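Long-range contacts in NADB-Rossmann Superfamily protein (Streptococcus agalactiae, PDB 3LEC), which probably methylates N1 of adenine 22 in tRNA and carries a bound zinc ion: residues K21-L26 with N90-T95; H32-I37 with L62-E67; C45-A50 with K73-L78; I143-I148 with I158-H163. All coordinates share one frame; numbering follows the deposited sequence.

Contact 1 of 4, residues K21-L26 with N90-T95; sequences KGARLL and NIDTIT
Leu25 and Leu26 pair in parallel with Thr93 and Ile94, strands 23-26 and 93-95 running at 37° to each other. The ladder holds through Leu26 N to Thr93 O at 2.8 Å and Thr95 N to Leu26 O at 2.8 Å. At its start Arg24 O takes two donors, Asp92 N at 3.0 Å and Thr93 N at 3.2 Å, so the end of the loop and the first strand residue are both tied to one carbonyl. Asp92 suits this entrance: with CG between the backbone N and the carbonyl carbon (chi1 51°), its carboxylate folds back to Arg24 N, OD1 accepting at 3.2 Å and OD2 more weakly, while OD2 also receives Thr93 OG1. Arg24 NE reaches Asn90 O in a weak bond, and its NH2 is held by the carbonyl of Asp89. Leucine and threonine share one face, where Leu25 CD1 lies 3.9 Å from Thr93 CG2; on the other, branched Ile91 sets CG2 4.2 Å from Leu26 CB. Thr95 OG1 bonds to the carboxylate of Asp27. Between strands 45-52 and 120-125, this pair forms the middle of the sheet, with Leu25 and Thr95 packed against helix 34-41 and Leu26 and Ile91 against Phe85 on the other face.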
loop_
_atom_site.group_PDB
_atom_site.type_symbol
_atom_site.label_atom_id
_atom_site.label_comp_id
_atom_site.label_asym_id
_atom_site.label_seq_id
_atom_site.Cartn_x
_atom_site.Cartn_y
_atom_site.Cartn_z
ATOM N N LYS A 21 14.539 9.875 2.684
ATOM C CA LYS A 21 15.081 10.735 3.736
ATOM C C LYS A 21 14.638 12.184 3.558
ATOM O O LYS A 21 14.651 12.715 2.440
ATOM C CB LYS A 21 16.614 10.687 3.724
ATOM C CG LYS A 21 17.187 9.312 3.919
ATOM C CD LYS A 21 17.052 8.885 5.368
ATOM C CE LYS A 21 17.982 7.743 5.674
ATOM N NZ LYS A 21 17.524 7.105 6.914
ATOM N N GLY A 22 14.246 12.815 4.661
ATOM C CA GLY A 22 13.864 14.228 4.643
ATOM C C GLY A 22 12.440 14.451 4.125
ATOM O O GLY A 22 12.011 15.602 3.979
ATOM N N ALA A 23 11.701 13.366 3.845
ATOM C CA ALA A 23 10.330 13.502 3.321
ATOM C C ALA A 23 9.426 14.298 4.252
ATOM O O ALA A 23 9.626 14.337 5.473
ATOM C CB ALA A 23 9.687 12.119 3.026
ATOM N N ARG A 24 8.439 14.940 3.648
ATOM C CA ARG A 24 7.331 15.549 4.356
ATOM C C ARG A 24 6.165 14.678 3.923
ATOM O O ARG A 24 5.817 14.642 2.754
ATOM C CB ARG A 24 7.171 16.996 3.926
ATOM C CG ARG A 24 8.397 17.831 4.201
ATOM C CD ARG A 24 8.207 19.297 3.773
ATOM N NE ARG A 24 7.045 19.931 4.425
ATOM C CZ ARG A 24 7.045 20.505 5.627
ATOM N NH1 ARG A 24 8.156 20.575 6.348
ATOM N NH2 ARG A 24 5.919 21.031 6.101
ATOM N N LEU A 25 5.613 13.941 4.878
ATOM C CA LEU A 25 4.806 12.750 4.614
ATOM C C LEU A 25 3.383 12.943 5.084
ATOM O O LEU A 25 3.175 13.492 6.161
ATOM C CB LEU A 25 5.403 11.576 5.399
ATOM C CG LEU A 25 4.611 10.267 5.504
ATOM C CD1 LEU A 25 4.628 9.539 4.194
ATOM C CD2 LEU A 25 5.180 9.384 6.607
ATOM N N LEU A 26 2.425 12.491 4.278
ATOM C CA LEU A 26 1.066 12.225 4.763
ATOM C C LEU A 26 0.804 10.718 4.820
ATOM O O LEU A 26 0.940 10.007 3.807
ATOM C CB LEU A 26 0.021 12.927 3.891
ATOM C CG LEU A 26 -1.441 12.462 4.009
ATOM C CD1 LEU A 26 -2.152 12.939 5.304
ATOM C CD2 LEU A 26 -2.240 12.837 2.791
ATOM N N ASN A 90 3.343 21.364 2.020
ATOM C CA ASN A 90 4.487 20.977 1.196
ATOM C C ASN A 90 4.809 19.480 1.310
ATOM O O ASN A 90 5.956 19.116 1.544
ATOM C CB ASN A 90 5.725 21.819 1.568
ATOM C CG ASN A 90 6.855 21.682 0.557
ATOM O OD1 ASN A 90 6.632 21.269 -0.586
ATOM N ND2 ASN A 90 8.075 22.030 0.972
ATOM N N ILE A 91 3.782 18.639 1.180
ATOM C CA ILE A 91 3.932 17.178 1.243
ATOM C C ILE A 91 4.509 16.663 -0.067
ATOM O O ILE A 91 4.055 17.055 -1.130
ATOM C CB ILE A 91 2.568 16.496 1.504
ATOM C CG1 ILE A 91 1.992 16.972 2.848
ATOM C CG2 ILE A 91 2.683 14.975 1.450
ATOM C CD1 ILE A 91 2.866 16.672 4.098
ATOM N N ASP A 92 5.516 15.806 0.030
ATOM C CA ASP A 92 6.122 15.210 -1.148
ATOM C C ASP A 92 5.904 13.700 -1.170
ATOM O O ASP A 92 6.158 13.066 -2.187
ATOM C CB ASP A 92 7.612 15.547 -1.218
ATOM C CG ASP A 92 8.348 15.242 0.081
ATOM O OD1 ASP A 92 8.866 16.190 0.693
ATOM O OD2 ASP A 92 8.419 14.070 0.492
ATOM N N THR A 93 5.443 13.129 -0.055
ATOM C CA THR A 93 5.246 11.671 0.028
ATOM C C THR A 93 3.935 11.303 0.733
ATOM O O THR A 93 3.600 11.873 1.770
ATOM C CB THR A 93 6.391 10.969 0.798
ATOM O OG1 THR A 93 7.665 11.364 0.279
ATOM C CG2 THR A 93 6.267 9.455 0.711
ATOM N N ILE A 94 3.237 10.308 0.198
ATOM C CA ILE A 94 1.980 9.808 0.771
ATOM C C ILE A 94 2.110 8.300 0.986
ATOM O O ILE A 94 2.588 7.580 0.107
ATOM C CB ILE A 94 0.785 10.145 -0.128
ATOM C CG1 ILE A 94 0.604 11.680 -0.220
ATOM C CG2 ILE A 94 -0.519 9.474 0.372
ATOM C CD1 ILE A 94 -0.542 12.111 -1.161
ATOM N N THR A 95 1.737 7.837 2.173
ATOM C CA THR A 95 1.638 6.400 2.435
ATOM C C THR A 95 0.165 6.041 2.681
ATOM O O THR A 95 -0.569 6.788 3.333
ATOM C CB THR A 95 2.509 5.960 3.631
ATOM O OG1 THR A 95 2.253 6.802 4.762
ATOM C CG2 THR A 95 4.016 6.027 3.288
#

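Contact 2 of 4, residues H32-I37 with L62-E67; sequences HAYLPI and LKNVSE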
loop_
_atom_site.group_PDB
_atom_site.type_symbol
_atom_site.label_atom_id
_atom_site.label_comp_id
_atom_site.label_asym_id
_atom_site.label_seq_id
_atom_site.Cartn_x
_atom_site.Cartn_y
_atom_site.Cartn_z
ATOM N N HIS A 32 -2.522 4.326 14.139
ATOM C CA HIS A 32 -2.139 4.836 15.450
ATOM C C HIS A 32 -0.950 5.822 15.386
ATOM O O HIS A 32 -0.322 6.102 16.398
ATOM C CB HIS A 32 -1.809 3.690 16.424
ATOM C CG HIS A 32 -2.988 2.851 16.810
ATOM N ND1 HIS A 32 -3.386 1.747 16.083
ATOM C CD2 HIS A 32 -3.846 2.943 17.854
ATOM C CE1 HIS A 32 -4.447 1.204 16.659
ATOM N NE2 HIS A 32 -4.749 1.913 17.731
ATOM N N ALA A 33 -0.686 6.351 14.190
ATOM C CA ALA A 33 0.476 7.215 13.897
ATOM C C ALA A 33 1.832 6.556 14.157
ATOM O O ALA A 33 2.846 7.244 14.305
ATOM C CB ALA A 33 0.377 8.537 14.630
ATOM N N TYR A 34 1.863 5.225 14.210
ATOM C CA TYR A 34 3.129 4.550 14.468
ATOM C C TYR A 34 4.226 4.884 13.466
ATOM O O TYR A 34 5.356 5.251 13.837
ATOM C CB TYR A 34 2.938 3.046 14.510
ATOM C CG TYR A 34 2.074 2.547 15.654
ATOM C CD1 TYR A 34 2.129 3.119 16.935
ATOM C CD2 TYR A 34 1.232 1.468 15.450
ATOM C CE1 TYR A 34 1.312 2.605 17.990
ATOM C CE2 TYR A 34 0.439 0.965 16.458
ATOM C CZ TYR A 34 0.477 1.515 17.720
ATOM O OH TYR A 34 -0.340 0.921 18.679
ATOM N N LEU A 35 3.885 4.740 12.198
ATOM C CA LEU A 35 4.814 4.996 11.118
ATOM C C LEU A 35 5.322 6.461 11.124
ATOM O O LEU A 35 6.531 6.682 11.134
ATOM C CB LEU A 35 4.181 4.580 9.790
ATOM C CG LEU A 35 4.962 4.970 8.533
ATOM C CD1 LEU A 35 6.309 4.286 8.527
ATOM C CD2 LEU A 35 4.154 4.662 7.269
ATOM N N PRO A 36 4.420 7.463 11.176
ATOM C CA PRO A 36 4.975 8.815 11.331
ATOM C C PRO A 36 5.856 8.999 12.595
ATOM O O PRO A 36 6.898 9.664 12.523
ATOM C CB PRO A 36 3.726 9.724 11.394
ATOM C CG PRO A 36 2.647 8.970 10.791
ATOM C CD PRO A 36 2.965 7.484 10.946
ATOM N N ILE A 37 5.486 8.397 13.735
ATOM C CA ILE A 37 6.311 8.520 14.948
ATOM C C ILE A 37 7.697 7.905 14.747
ATOM O O ILE A 37 8.696 8.480 15.155
ATOM C CB ILE A 37 5.607 7.924 16.223
ATOM C CG1 ILE A 37 4.435 8.825 16.636
ATOM C CG2 ILE A 37 6.585 7.763 17.398
ATOM C CD1 ILE A 37 3.383 8.117 17.461
ATOM N N LEU A 62 -3.539 11.262 18.036
ATOM C CA LEU A 62 -3.238 12.479 18.783
ATOM C C LEU A 62 -2.520 12.162 20.072
ATOM O O LEU A 62 -1.488 12.761 20.347
ATOM C CB LEU A 62 -4.509 13.280 19.110
ATOM C CG LEU A 62 -4.857 14.562 18.367
ATOM C CD1 LEU A 62 -6.003 15.236 19.103
ATOM C CD2 LEU A 62 -3.629 15.503 18.223
ATOM N N LYS A 63 -3.066 11.228 20.859
ATOM C CA LYS A 63 -2.479 10.861 22.153
ATOM C C LYS A 63 -1.075 10.305 21.964
ATOM O O LYS A 63 -0.160 10.671 22.703
ATOM C CB LYS A 63 -3.336 9.832 22.902
ATOM N N ASN A 64 -0.918 9.440 20.962
ATOM C CA ASN A 64 0.371 8.785 20.729
ATOM C C ASN A 64 1.432 9.791 20.339
ATOM O O ASN A 64 2.544 9.745 20.850
ATOM C CB ASN A 64 0.255 7.663 19.677
ATOM C CG ASN A 64 -0.464 6.425 20.214
ATOM O OD1 ASN A 64 -0.744 6.309 21.422
ATOM N ND2 ASN A 64 -0.735 5.476 19.321
ATOM N N VAL A 65 1.096 10.707 19.426
ATOM C CA VAL A 65 2.052 11.734 19.001
ATOM C C VAL A 65 2.503 12.567 20.210
ATOM O O VAL A 65 3.699 12.875 20.376
ATOM C CB VAL A 65 1.472 12.630 17.871
ATOM C CG1 VAL A 65 2.365 13.846 17.638
ATOM C CG2 VAL A 65 1.337 11.825 16.572
ATOM N N SER A 66 1.540 12.885 21.063
ATOM C CA SER A 66 1.782 13.735 22.233
ATOM C C SER A 66 2.723 13.054 23.238
ATOM O O SER A 66 3.713 13.647 23.691
ATOM C CB SER A 66 0.453 14.105 22.889
ATOM O OG SER A 66 0.710 14.895 24.034
ATOM N N GLU A 67 2.419 11.793 23.543
ATOM C CA GLU A 67 3.190 10.975 24.484
ATOM C C GLU A 67 4.631 10.803 24.015
ATOM O O GLU A 67 5.583 10.802 24.831
ATOM C CB GLU A 67 2.503 9.603 24.663
ATOM C CG GLU A 67 2.929 8.807 25.929
ATOM C CD GLU A 67 2.256 9.298 27.209
ATOM O OE1 GLU A 67 2.460 8.674 28.276
ATOM O OE2 GLU A 67 1.521 10.305 27.157
HETATM O O HOH W 1 -1.595 3.038 20.218
#
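His32 offers its carbonyl oxygen to the side-chain amide of Asn64: ND2 lies 3.0 Å from His32 O, the N-H...O angle is 169°, and the bond falls on a carbonyl lone pair and close to the amide plane. Asparagine suits a helix surface facing a loop, since its short arm can donate to a backbone oxygen there. Ala33 follows at the N-cap; its small CB points at the partner helix and meets Val65 CG2 at 3.9 Å. The ring of Tyr34 starts out away from that helix but swings back, so that CE1 comes 3.8 Å from Asn64 ND2, the ring and amide planes only 15° apart. A water joins the two polar ends, 2.9 Å from Tyr34 OH and accepting from Asn64 ND2 at 2.7 Å. His32 CB rests over one face of the tyrosine ring. One turn into the helix, Ile37 sends CD1 to within 3.9 Å of Asn64 CB, its CG1-CD1 branch long enough to reach the partner helix, while CG1 approaches Val65 CG2. Two neighbouring helices, 34-41 and 55-67, thus meet on one face of the parallel sheet, Pro36 and Val65 both resting on Ile74, as in the layered packing of a Rossmann-like fold.

Contact 3 of 4, residues C45-A50 with K73-L78; sequences CDFAIA and KIDVRL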
loop_
_atom_site.group_PDB
_atom_site.type_symbol
_atom_site.label_atom_id
_atom_site.label_comp_id
_atom_site.label_asym_id
_atom_site.label_seq_id
_atom_site.Cartn_x
_atom_site.Cartn_y
_atom_site.Cartn_z
ATOM N N CYS A 45 12.458 11.728 8.595
ATOM C CA CYS A 45 11.611 12.631 7.841
ATOM C C CYS A 45 11.597 13.982 8.527
ATOM O O CYS A 45 11.924 14.085 9.699
ATOM C CB CYS A 45 10.180 12.106 7.722
ATOM S SG CYS A 45 10.048 10.659 6.655
ATOM N N ASP A 46 11.176 15.000 7.789
ATOM C CA ASP A 46 11.164 16.359 8.290
ATOM C C ASP A 46 9.856 16.732 8.967
ATOM O O ASP A 46 9.858 17.561 9.880
ATOM C CB ASP A 46 11.445 17.328 7.146
ATOM C CG ASP A 46 12.922 17.430 6.813
ATOM O OD1 ASP A 46 13.739 16.734 7.462
ATOM O OD2 ASP A 46 13.261 18.231 5.912
ATOM N N PHE A 47 8.754 16.120 8.520
ATOM C CA PHE A 47 7.394 16.509 8.924
ATOM C C PHE A 47 6.431 15.424 8.481
ATOM O O PHE A 47 6.645 14.771 7.447
ATOM C CB PHE A 47 7.003 17.856 8.279
ATOM C CG PHE A 47 5.564 18.260 8.479
ATOM C CD1 PHE A 47 5.116 18.702 9.714
ATOM C CD2 PHE A 47 4.664 18.229 7.415
ATOM C CE1 PHE A 47 3.789 19.096 9.887
ATOM C CE2 PHE A 47 3.351 18.601 7.580
ATOM C CZ PHE A 47 2.912 19.043 8.821
ATOM N N ALA A 48 5.373 15.218 9.261
ATOM C CA ALA A 48 4.338 14.273 8.864
ATOM C C ALA A 48 2.949 14.701 9.322
ATOM O O ALA A 48 2.808 15.452 10.289
ATOM C CB ALA A 48 4.662 12.845 9.351
ATOM N N ILE A 49 1.940 14.230 8.596
ATOM C CA ILE A 49 0.528 14.364 8.981
ATOM C C ILE A 49 -0.026 12.951 9.096
ATOM O O ILE A 49 0.181 12.095 8.200
ATOM C CB ILE A 49 -0.294 15.166 7.952
ATOM C CG1 ILE A 49 0.279 16.596 7.755
ATOM C CG2 ILE A 49 -1.791 15.218 8.333
ATOM C CD1 ILE A 49 -0.127 17.201 6.381
ATOM N N ALA A 50 -0.712 12.697 10.201
ATOM C CA ALA A 50 -1.442 11.442 10.369
ATOM C C ALA A 50 -2.893 11.771 10.096
ATOM O O ALA A 50 -3.523 12.487 10.867
ATOM C CB ALA A 50 -1.259 10.874 11.786
ATOM N N LYS A 73 6.201 18.206 15.282
ATOM C CA LYS A 73 6.658 17.626 14.024
ATOM C C LYS A 73 5.624 16.757 13.319
ATOM O O LYS A 73 5.804 16.394 12.160
ATOM C CB LYS A 73 7.959 16.859 14.243
ATOM C CG LYS A 73 9.128 17.779 14.678
ATOM C CD LYS A 73 10.317 16.946 15.115
ATOM C CE LYS A 73 11.588 17.781 15.255
ATOM N NZ LYS A 73 12.681 16.911 15.780
ATOM N N ILE A 74 4.533 16.444 14.011
ATOM C CA ILE A 74 3.497 15.595 13.426
ATOM C C ILE A 74 2.107 16.163 13.650
ATOM O O ILE A 74 1.655 16.280 14.784
ATOM C CB ILE A 74 3.557 14.144 13.921
ATOM C CG1 ILE A 74 4.934 13.527 13.648
ATOM C CG2 ILE A 74 2.454 13.332 13.240
ATOM C CD1 ILE A 74 5.108 12.109 14.200
ATOM N N ASP A 75 1.441 16.512 12.561
ATOM C CA ASP A 75 0.059 16.989 12.626
ATOM C C ASP A 75 -0.893 15.819 12.542
ATOM O O ASP A 75 -0.684 14.883 11.768
ATOM C CB ASP A 75 -0.241 17.994 11.500
ATOM C CG ASP A 75 0.292 19.389 11.793
ATOM O OD1 ASP A 75 0.727 19.641 12.934
ATOM O OD2 ASP A 75 0.261 20.237 10.873
ATOM N N VAL A 76 -1.944 15.856 13.355
ATOM C CA VAL A 76 -2.918 14.790 13.303
ATOM C C VAL A 76 -4.197 15.484 12.891
ATOM O O VAL A 76 -4.562 16.498 13.478
ATOM C CB VAL A 76 -3.065 14.069 14.669
ATOM C CG1 VAL A 76 -4.140 12.990 14.588
ATOM C CG2 VAL A 76 -1.731 13.499 15.168
ATOM N N ARG A 77 -4.817 14.998 11.823
ATOM C CA ARG A 77 -5.974 15.670 11.254
ATOM C C ARG A 77 -7.147 14.737 11.018
ATOM O O ARG A 77 -6.965 13.560 10.664
ATOM C CB ARG A 77 -5.587 16.413 9.978
ATOM C CG ARG A 77 -4.507 17.454 10.240
ATOM C CD ARG A 77 -4.276 18.364 9.062
ATOM N NE ARG A 77 -3.064 19.152 9.267
ATOM C CZ ARG A 77 -2.377 19.750 8.294
ATOM N NH1 ARG A 77 -2.799 19.695 7.041
ATOM N NH2 ARG A 77 -1.280 20.424 8.580
ATOM N N LEU A 78 -8.352 15.261 11.248
ATOM C CA LEU A 78 -9.570 14.501 11.009
ATOM C C LEU A 78 -10.131 14.996 9.704
ATOM O O LEU A 78 -10.758 16.061 9.659
ATOM C CB LEU A 78 -10.597 14.737 12.121
ATOM C CG LEU A 78 -11.763 13.776 12.382
ATOM C CD1 LEU A 78 -12.705 14.418 13.399
ATOM C CD2 LEU A 78 -12.527 13.395 11.135
#
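Phe47 presents its ring edge to Asp75, with CZ 3.6 Å from OD2 and the ring and carboxylate planes 89° apart. CG of Phe47 stands anti to the backbone N (chi1 172°), which carries the ring across to the neighbouring strand; its hydrogen-bearing rim suits the negative oxygen. Asp75 OD2 also sits at the edge of the Arg77 guanidinium, in a salt bridge from NH2 at 2.8 Å, and Ile49 CD1 lies over one guanidinium face, 3.7 Å from NH1. Asp75 thus meets the guanidinium near its plane, while the isoleucine methyl lies over that face offset toward the rim; Arg77 NH1 has a second salt bridge, to Asp89. In the backbone, the strands run parallel at 20°, Ala48, Ile49 and Ala50 pairing with Ile74, Asp75 and Val76. Four backbone hydrogen bonds alternate between the strands, among them Ala50 N to Asp75 O at 2.7 Å. The short alanines share their face with the branched Ile74 and Val76, an apolar surface on which the helices pack. Ala48 and Ile74 meet Leu40 of helix 34-41 there, and Val76 meets helix 55-67, which links these strands in a beta-alpha-beta unit; strand 23-28 lies along the other side of strand 45-52.

Contact 4 of 4, residues I143-I148 with I158-H163; sequences IVAEDI and ILVVKH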
loop_
_atom_site.group_PDB
_atom_site.type_symbol
_atom_site.label_atom_id
_atom_site.label_comp_id
_atom_site.label_asym_id
_atom_site.label_seq_id
_atom_site.Cartn_x
_atom_site.Cartn_y
_atom_site.Cartn_z
ATOM N N ILE A 143 5.091 2.222 -11.018
ATOM C CA ILE A 143 5.673 1.444 -9.932
ATOM C C ILE A 143 7.176 1.370 -10.177
ATOM O O ILE A 143 7.606 0.974 -11.276
ATOM C CB ILE A 143 5.087 0.013 -9.909
ATOM C CG1 ILE A 143 3.573 0.074 -9.652
ATOM C CG2 ILE A 143 5.817 -0.829 -8.852
ATOM C CD1 ILE A 143 2.837 -1.200 -10.052
ATOM N N VAL A 144 7.971 1.754 -9.176
ATOM C CA VAL A 144 9.448 1.758 -9.301
ATOM C C VAL A 144 10.155 0.757 -8.409
ATOM O O VAL A 144 11.346 0.503 -8.582
ATOM C CB VAL A 144 10.046 3.166 -9.059
ATOM C CG1 VAL A 144 9.584 4.104 -10.114
ATOM C CG2 VAL A 144 9.691 3.691 -7.637
ATOM N N ALA A 145 9.413 0.205 -7.445
ATOM C CA ALA A 145 9.847 -0.921 -6.641
ATOM C C ALA A 145 8.631 -1.628 -6.027
ATOM O O ALA A 145 7.566 -0.998 -5.803
ATOM C CB ALA A 145 10.829 -0.475 -5.534
ATOM N N GLU A 146 8.781 -2.933 -5.781
ATOM C CA GLU A 146 7.787 -3.713 -5.028
ATOM C C GLU A 146 8.454 -4.648 -4.025
ATOM O O GLU A 146 9.580 -5.100 -4.234
ATOM C CB GLU A 146 6.865 -4.523 -5.952
ATOM C CG GLU A 146 6.112 -3.720 -6.985
ATOM C CD GLU A 146 5.295 -4.595 -7.905
ATOM O OE1 GLU A 146 5.890 -5.510 -8.526
ATOM O OE2 GLU A 146 4.069 -4.349 -8.028
ATOM N N ASP A 147 7.754 -4.963 -2.933
ATOM C CA ASP A 147 8.242 -5.944 -2.001
ATOM C C ASP A 147 7.074 -6.837 -1.601
ATOM O O ASP A 147 5.950 -6.399 -1.638
ATOM C CB ASP A 147 8.817 -5.278 -0.751
ATOM C CG ASP A 147 9.535 -6.262 0.159
ATOM O OD1 ASP A 147 10.282 -7.132 -0.338
ATOM O OD2 ASP A 147 9.363 -6.159 1.384
ATOM N N ILE A 148 7.356 -8.090 -1.287
ATOM C CA ILE A 148 6.355 -8.969 -0.673
ATOM C C ILE A 148 7.019 -9.555 0.565
ATOM O O ILE A 148 8.186 -9.982 0.521
ATOM C CB ILE A 148 5.815 -10.045 -1.647
ATOM C CG1 ILE A 148 4.648 -10.804 -1.001
ATOM C CG2 ILE A 148 6.942 -11.014 -2.126
ATOM C CD1 ILE A 148 3.886 -11.701 -1.950
ATOM N N ILE A 158 3.986 -4.528 -0.962
ATOM C CA ILE A 158 4.198 -3.081 -0.908
ATOM C C ILE A 158 4.547 -2.583 -2.321
ATOM O O ILE A 158 5.425 -3.151 -2.968
ATOM C CB ILE A 158 5.325 -2.711 0.081
ATOM C CG1 ILE A 158 4.904 -3.022 1.527
ATOM C CG2 ILE A 158 5.817 -1.236 -0.111
ATOM C CD1 ILE A 158 6.101 -3.077 2.507
ATOM N N LEU A 159 3.863 -1.535 -2.774
ATOM C CA LEU A 159 4.154 -0.887 -4.056
ATOM C C LEU A 159 4.726 0.502 -3.854
ATOM O O LEU A 159 4.133 1.307 -3.162
ATOM C CB LEU A 159 2.876 -0.760 -4.889
ATOM C CG LEU A 159 2.054 -1.991 -5.267
ATOM C CD1 LEU A 159 0.949 -1.608 -6.217
ATOM C CD2 LEU A 159 2.929 -3.044 -5.868
ATOM N N VAL A 160 5.861 0.794 -4.498
ATOM C CA VAL A 160 6.486 2.129 -4.411
ATOM C C VAL A 160 6.240 2.796 -5.743
ATOM O O VAL A 160 6.491 2.187 -6.794
ATOM C CB VAL A 160 7.995 2.038 -4.150
ATOM C CG1 VAL A 160 8.588 3.449 -3.978
ATOM C CG2 VAL A 160 8.263 1.196 -2.912
ATOM N N VAL A 161 5.723 4.027 -5.705
ATOM C CA VAL A 161 5.139 4.642 -6.887
ATOM C C VAL A 161 5.654 6.068 -7.046
ATOM O O VAL A 161 5.834 6.794 -6.073
ATOM C CB VAL A 161 3.566 4.689 -6.781
ATOM C CG1 VAL A 161 2.955 5.405 -7.958
ATOM C CG2 VAL A 161 2.969 3.283 -6.681
ATOM N N LYS A 162 5.912 6.456 -8.285
ATOM C CA LYS A 162 6.170 7.858 -8.588
ATOM C C LYS A 162 5.345 8.245 -9.823
ATOM O O LYS A 162 4.778 7.386 -10.483
ATOM C CB LYS A 162 7.684 8.068 -8.833
ATOM C CG LYS A 162 8.539 7.865 -7.539
ATOM C CD LYS A 162 10.061 8.041 -7.721
ATOM C CE LYS A 162 10.488 9.514 -7.804
ATOM N NZ LYS A 162 10.411 10.234 -6.501
ATOM N N HIS A 163 5.273 9.531 -10.147
ATOM C CA HIS A 163 4.638 9.919 -11.410
ATOM C C HIS A 163 5.443 9.283 -12.535
ATOM O O HIS A 163 6.676 9.176 -12.440
ATOM C CB HIS A 163 4.590 11.443 -11.551
ATOM C CG HIS A 163 3.657 12.106 -10.583
ATOM N ND1 HIS A 163 2.332 12.352 -10.874
ATOM C CD2 HIS A 163 3.860 12.586 -9.333
ATOM C CE1 HIS A 163 1.758 12.948 -9.843
ATOM N NE2 HIS A 163 2.666 13.104 -8.897
#
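Val160 is the bump of this pairing, seated against Val144 and Ala145 together. These two residues both face it in a classic beta bulge, the register slipping by one residue between the Ile143-Val161 and Ala145-Val160 pairs. The bulge is closed by Val144 N to Val160 O at 2.8 Å and Val160 N to Ala145 O at 2.8 Å. Val160 divides its branches between the two: CG1 meets Val144 CG2 at 3.8 Å, and CG2 meets Ala145 CB at 4.0 Å. Val144 brings CG2 to that place by setting it between its own backbone N and carbonyl carbon, and the two valines cross at about a right angle. Alanine suits the second position, its single methyl seated against the CG2 branch of Val160. Beyond the bulge the ladder is regular and antiparallel, the strands running at 162°; Asp147 and Ile158 form a hydrogen-bonded pair, Asp147 N to Ile158 O at 3.0 Å and Ile158 N to Asp147 O at 2.8 Å. On the opposite face Ile143 extends CD1 to within 4.3 Å of Leu159 CD1, while its CG1 lies near Val161 CG2. Glu146 shares this face, its carboxylate held by a salt bridge from OE2 to Arg133 and by the backbone N-H groups of Phe178 and Leu179, which both bond to OE1. The two strands form a hairpin at one border of the sheet: strand 155-163 lies against strand 120-125, strand 141-150 is outermost, and helices 129-138 and 177-182 pack over the face of Ile143, Glu146 and Leu159.

In the fold
Contacts 1, 3 and 4 belong to one seven-stranded sheet, and contact 2 joins two helices lying on one of its faces. Contacts 1 and 3 have centres 9 Å apart and share an interface: Leu25 O lies 2.8 Å from Ile49 N, a probable hydrogen bond between adjacent strands. Contact 2 rests directly on contact 3, where Val65 CG2 is 3.8 Å from Val76 CG2; their segments alternate along the chain. Contact 4 lies at the antiparallel border, its centre about 23 Å from that of contact 3. It comes nearest the zinc site of Asp140 and His165, the Val161 side chain being about 13 Å from the metal.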